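Long-range contact in N(2),N(2)-dimethylguanosine tRNA methyltransferase (Pyrococcus horikoshii, PDB 2DUL), which probably dimethylates the N2 atom of guanine 26 in a number of tRNAs, with S-adenosyl-L-methionine as the methyl donor: residues L3-P16 against Y84-D96. Numbering follows the deposited sequence.
Sequences LIEVQEGKAKILIP and YELMKRNVMLNFD
N94 and N90, four residues apart, each pair their side-chain amide with the backbone of one residue on strand 11-15. N94 OD1 takes the K12 N-H on a lone pair, at 2.9 Å and nearly straight (172°). N94 ND2 donates to K12 O at 2.8 Å, tilted from the carbonyl plane. N94 CG lies anti to the carbonyl carbon (chi1 -65°), which helps bring the amide to K12. N90 OD1 accepts from L14 N at 2.7 Å, with the donor above the carbonyl plane. N90 ND2 gives a longer bond to L14 O, 3.3 Å. The two amides thus satisfy the N-H and C=O of K12 and L14, much as a neighbouring strand would. L93 CD2 packs on L14 CG (4.0 Å). L3 CD2 sits over one face of the R89 guanidinium, offset toward its rim. In the second shell, N94 ND2 also donates to N90 O (2.7 Å), which helps fix the amide's rotation, and a water links N94 OD1 to K10 O. With an alanine at N94, K12 N and K12 O would probably lose their side-chain partners and N90 O its bond to ND2. The antiparallel hairpin 3-16, with a type II' turn from E8 to A11, sends strand 11-15 roughly antiparallel to residues 84-94 (150°). M87 and V91 pack on strands 73-78 and 113-118 of the class I methyltransferase sheet.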
# COMPACT_ATOMS: atom_id res chain seq x y z
N LEU A 3 13.32 -16.98 -23.40
CA LEU A 3 13.02 -15.54 -23.16
C LEU A 3 11.86 -15.09 -24.06
O LEU A 3 12.01 -14.97 -25.27
CB LEU A 3 14.26 -14.69 -23.45
CG LEU A 3 14.45 -13.45 -22.57
CD1 LEU A 3 14.67 -13.90 -21.13
CD2 LEU A 3 15.64 -12.64 -23.05
N ILE A 4 10.71 -14.84 -23.45
CA ILE A 4 9.52 -14.42 -24.18
C ILE A 4 9.31 -12.91 -24.05
O ILE A 4 9.70 -12.31 -23.06
CB ILE A 4 8.26 -15.13 -23.64
CG1 ILE A 4 8.61 -16.57 -23.26
CG2 ILE A 4 7.17 -15.13 -24.70
CD1 ILE A 4 7.49 -17.31 -22.54
N GLU A 5 8.68 -12.31 -25.06
CA GLU A 5 8.42 -10.87 -25.04
C GLU A 5 6.96 -10.58 -24.67
O GLU A 5 6.04 -11.15 -25.25
CB GLU A 5 8.73 -10.24 -26.40
CG GLU A 5 8.42 -8.75 -26.46
CD GLU A 5 8.87 -8.10 -27.76
OE1 GLU A 5 8.46 -8.57 -28.84
OE2 GLU A 5 9.63 -7.11 -27.69
N VAL A 6 6.78 -9.70 -23.69
CA VAL A 6 5.45 -9.33 -23.24
C VAL A 6 5.34 -7.81 -23.10
O VAL A 6 6.35 -7.11 -23.01
CB VAL A 6 5.11 -9.97 -21.87
CG1 VAL A 6 5.12 -11.49 -22.00
CG2 VAL A 6 6.11 -9.52 -20.82
N GLN A 7 4.12 -7.30 -23.09
CA GLN A 7 3.90 -5.87 -22.96
C GLN A 7 2.95 -5.55 -21.81
O GLN A 7 1.95 -6.24 -21.61
CB GLN A 7 3.35 -5.29 -24.26
CG GLN A 7 3.11 -3.80 -24.20
CD GLN A 7 2.73 -3.22 -25.55
OE1 GLN A 7 1.76 -3.65 -26.17
NE2 GLN A 7 3.50 -2.23 -26.00
N GLU A 8 3.28 -4.50 -21.07
CA GLU A 8 2.46 -4.05 -19.95
C GLU A 8 2.48 -2.53 -19.99
O GLU A 8 3.53 -1.91 -19.79
CB GLU A 8 3.02 -4.54 -18.61
CG GLU A 8 2.31 -3.92 -17.41
CD GLU A 8 2.82 -4.42 -16.07
OE1 GLU A 8 2.80 -3.62 -15.11
OE2 GLU A 8 3.23 -5.60 -15.98
N GLY A 9 1.32 -1.93 -20.23
CA GLY A 9 1.25 -0.48 -20.32
C GLY A 9 2.03 -0.07 -21.56
O GLY A 9 1.95 -0.75 -22.59
N LYS A 10 2.79 1.01 -21.48
CA LYS A 10 3.58 1.47 -22.61
C LYS A 10 4.92 0.75 -22.72
O LYS A 10 5.71 1.03 -23.62
CB LYS A 10 3.81 2.98 -22.51
CG LYS A 10 2.55 3.81 -22.66
CD LYS A 10 2.85 5.30 -22.59
CE LYS A 10 1.58 6.13 -22.75
NZ LYS A 10 1.84 7.58 -22.53
N ALA A 11 5.18 -0.17 -21.80
CA ALA A 11 6.45 -0.90 -21.80
C ALA A 11 6.42 -2.26 -22.47
O ALA A 11 5.45 -3.01 -22.37
CB ALA A 11 6.94 -1.05 -20.36
N LYS A 12 7.52 -2.58 -23.15
CA LYS A 12 7.69 -3.86 -23.83
C LYS A 12 8.91 -4.48 -23.17
O LYS A 12 9.99 -3.89 -23.17
CB LYS A 12 7.94 -3.66 -25.32
CG LYS A 12 6.80 -2.96 -26.05
CD LYS A 12 7.06 -2.89 -27.55
CE LYS A 12 5.98 -2.07 -28.24
NZ LYS A 12 5.95 -0.67 -27.72
N ILE A 13 8.75 -5.67 -22.60
CA ILE A 13 9.86 -6.33 -21.92
C ILE A 13 9.99 -7.80 -22.25
O ILE A 13 9.07 -8.43 -22.76
CB ILE A 13 9.73 -6.21 -20.39
CG1 ILE A 13 8.43 -6.88 -19.93
CG2 ILE A 13 9.77 -4.74 -19.97
CD1 ILE A 13 8.33 -7.07 -18.44
N LEU A 14 11.16 -8.35 -21.92
CA LEU A 14 11.44 -9.75 -22.14
C LEU A 14 11.43 -10.44 -20.78
O LEU A 14 11.99 -9.92 -19.82
CB LEU A 14 12.80 -9.92 -22.81
CG LEU A 14 12.95 -9.28 -24.19
CD1 LEU A 14 14.38 -9.44 -24.68
CD2 LEU A 14 11.97 -9.92 -25.16
N ILE A 15 10.79 -11.60 -20.71
CA ILE A 15 10.74 -12.36 -19.47
C ILE A 15 11.17 -13.79 -19.78
O ILE A 15 11.03 -14.26 -20.91
CB ILE A 15 9.31 -12.38 -18.87
CG1 ILE A 15 8.35 -13.11 -19.81
CG2 ILE A 15 8.83 -10.95 -18.62
CD1 ILE A 15 6.95 -13.28 -19.24
N PRO A 16 11.71 -14.50 -18.78
CA PRO A 16 12.14 -15.88 -19.01
C PRO A 16 10.98 -16.83 -19.30
O PRO A 16 9.82 -16.42 -19.08
CB PRO A 16 12.88 -16.22 -17.72
CG PRO A 16 12.14 -15.43 -16.70
CD PRO A 16 11.95 -14.10 -17.39
N TYR A 84 19.72 -8.31 -13.11
CA TYR A 84 20.47 -7.14 -13.57
C TYR A 84 20.69 -7.19 -15.09
O TYR A 84 20.47 -6.19 -15.79
CB TYR A 84 21.82 -7.08 -12.86
CG TYR A 84 22.71 -5.94 -13.32
CD1 TYR A 84 22.36 -4.61 -13.08
CD2 TYR A 84 23.90 -6.20 -13.99
CE1 TYR A 84 23.18 -3.56 -13.50
CE2 TYR A 84 24.73 -5.15 -14.42
CZ TYR A 84 24.36 -3.84 -14.17
OH TYR A 84 25.19 -2.80 -14.57
N GLU A 85 21.11 -8.34 -15.60
CA GLU A 85 21.34 -8.49 -17.03
C GLU A 85 20.05 -8.26 -17.82
O GLU A 85 20.05 -7.61 -18.86
CB GLU A 85 21.88 -9.88 -17.35
CG GLU A 85 23.30 -10.12 -16.87
CD GLU A 85 24.30 -9.16 -17.49
OE1 GLU A 85 24.31 -9.02 -18.74
OE2 GLU A 85 25.07 -8.53 -16.73
N LEU A 86 18.94 -8.78 -17.30
CA LEU A 86 17.65 -8.63 -17.96
C LEU A 86 17.14 -7.20 -17.89
O LEU A 86 16.49 -6.70 -18.81
CB LEU A 86 16.63 -9.58 -17.34
CG LEU A 86 15.25 -9.60 -18.02
CD1 LEU A 86 15.41 -9.85 -19.51
CD2 LEU A 86 14.39 -10.69 -17.38
N MET A 87 17.44 -6.52 -16.78
CA MET A 87 17.02 -5.14 -16.61
C MET A 87 17.68 -4.26 -17.68
O MET A 87 17.02 -3.43 -18.30
CB MET A 87 17.37 -4.65 -15.20
CG MET A 87 16.44 -5.21 -14.12
SD MET A 87 17.07 -5.08 -12.42
CE MET A 87 17.09 -3.37 -12.19
N LYS A 88 18.98 -4.46 -17.90
CA LYS A 88 19.69 -3.68 -18.91
C LYS A 88 19.09 -3.91 -20.30
O LYS A 88 18.90 -2.97 -21.08
CB LYS A 88 21.18 -4.06 -18.93
CG LYS A 88 21.96 -3.63 -17.69
CD LYS A 88 23.46 -3.94 -17.84
CE LYS A 88 23.73 -5.44 -17.95
NZ LYS A 88 25.18 -5.75 -18.14
N ARG A 89 18.76 -5.16 -20.61
CA ARG A 89 18.17 -5.48 -21.91
C ARG A 89 16.80 -4.83 -22.08
O ARG A 89 16.52 -4.22 -23.12
CB ARG A 89 18.03 -7.00 -22.06
CG ARG A 89 19.33 -7.76 -21.90
CD ARG A 89 19.15 -9.22 -22.29
NE ARG A 89 18.65 -9.35 -23.65
CZ ARG A 89 18.55 -10.51 -24.30
NH1 ARG A 89 18.09 -10.53 -25.54
NH2 ARG A 89 18.93 -11.64 -23.72
N ASN A 90 15.95 -4.95 -21.07
CA ASN A 90 14.62 -4.37 -21.16
C ASN A 90 14.63 -2.86 -21.24
O ASN A 90 13.79 -2.27 -21.92
CB ASN A 90 13.74 -4.86 -20.01
CG ASN A 90 13.38 -6.32 -20.14
OD1 ASN A 90 13.27 -6.84 -21.25
ND2 ASN A 90 13.17 -6.99 -19.01
N VAL A 91 15.57 -2.22 -20.55
CA VAL A 91 15.64 -0.77 -20.60
C VAL A 91 15.99 -0.33 -22.02
O VAL A 91 15.38 0.59 -22.57
CB VAL A 91 16.69 -0.22 -19.61
CG1 VAL A 91 17.00 1.24 -19.91
CG2 VAL A 91 16.16 -0.35 -18.19
N MET A 92 16.95 -1.01 -22.64
CA MET A 92 17.35 -0.67 -23.99
C MET A 92 16.31 -1.06 -25.03
O MET A 92 16.38 -0.65 -26.19
CB MET A 92 18.70 -1.31 -24.32
CG MET A 92 19.83 -0.70 -23.51
SD MET A 92 19.60 1.09 -23.30
CE MET A 92 20.01 1.70 -24.96
N LEU A 93 15.32 -1.84 -24.61
CA LEU A 93 14.25 -2.26 -25.50
C LEU A 93 13.21 -1.15 -25.55
O LEU A 93 12.38 -1.10 -26.46
CB LEU A 93 13.62 -3.56 -24.99
CG LEU A 93 12.54 -4.20 -25.86
CD1 LEU A 93 13.11 -4.49 -27.24
CD2 LEU A 93 12.04 -5.48 -25.20
N ASN A 94 13.25 -0.25 -24.57
CA ASN A 94 12.29 0.84 -24.48
C ASN A 94 12.89 2.23 -24.62
O ASN A 94 12.16 3.22 -24.73
CB ASN A 94 11.55 0.73 -23.15
CG ASN A 94 10.70 -0.52 -23.05
OD1 ASN A 94 9.58 -0.56 -23.55
ND2 ASN A 94 11.25 -1.56 -22.43
N PHE A 95 14.21 2.31 -24.61
CA PHE A 95 14.90 3.60 -24.73
C PHE A 95 16.08 3.49 -25.68
O PHE A 95 16.67 2.42 -25.84
CB PHE A 95 15.39 4.05 -23.35
CG PHE A 95 14.29 4.33 -22.38
CD1 PHE A 95 13.68 5.58 -22.33
CD2 PHE A 95 13.84 3.34 -21.51
CE1 PHE A 95 12.64 5.84 -21.44
CE2 PHE A 95 12.80 3.59 -20.61
CZ PHE A 95 12.20 4.84 -20.58
N ASP A 96 16.42 4.60 -26.32
CA ASP A 96 17.56 4.64 -27.23
C ASP A 96 18.71 5.29 -26.47
O ASP A 96 18.53 5.77 -25.35
CB ASP A 96 17.23 5.47 -28.48
CG ASP A 96 16.12 4.85 -29.31
OD1 ASP A 96 16.21 3.64 -29.62
OD2 ASP A 96 15.16 5.57 -29.65
O HOH W 1 8.31 1.01 -25.24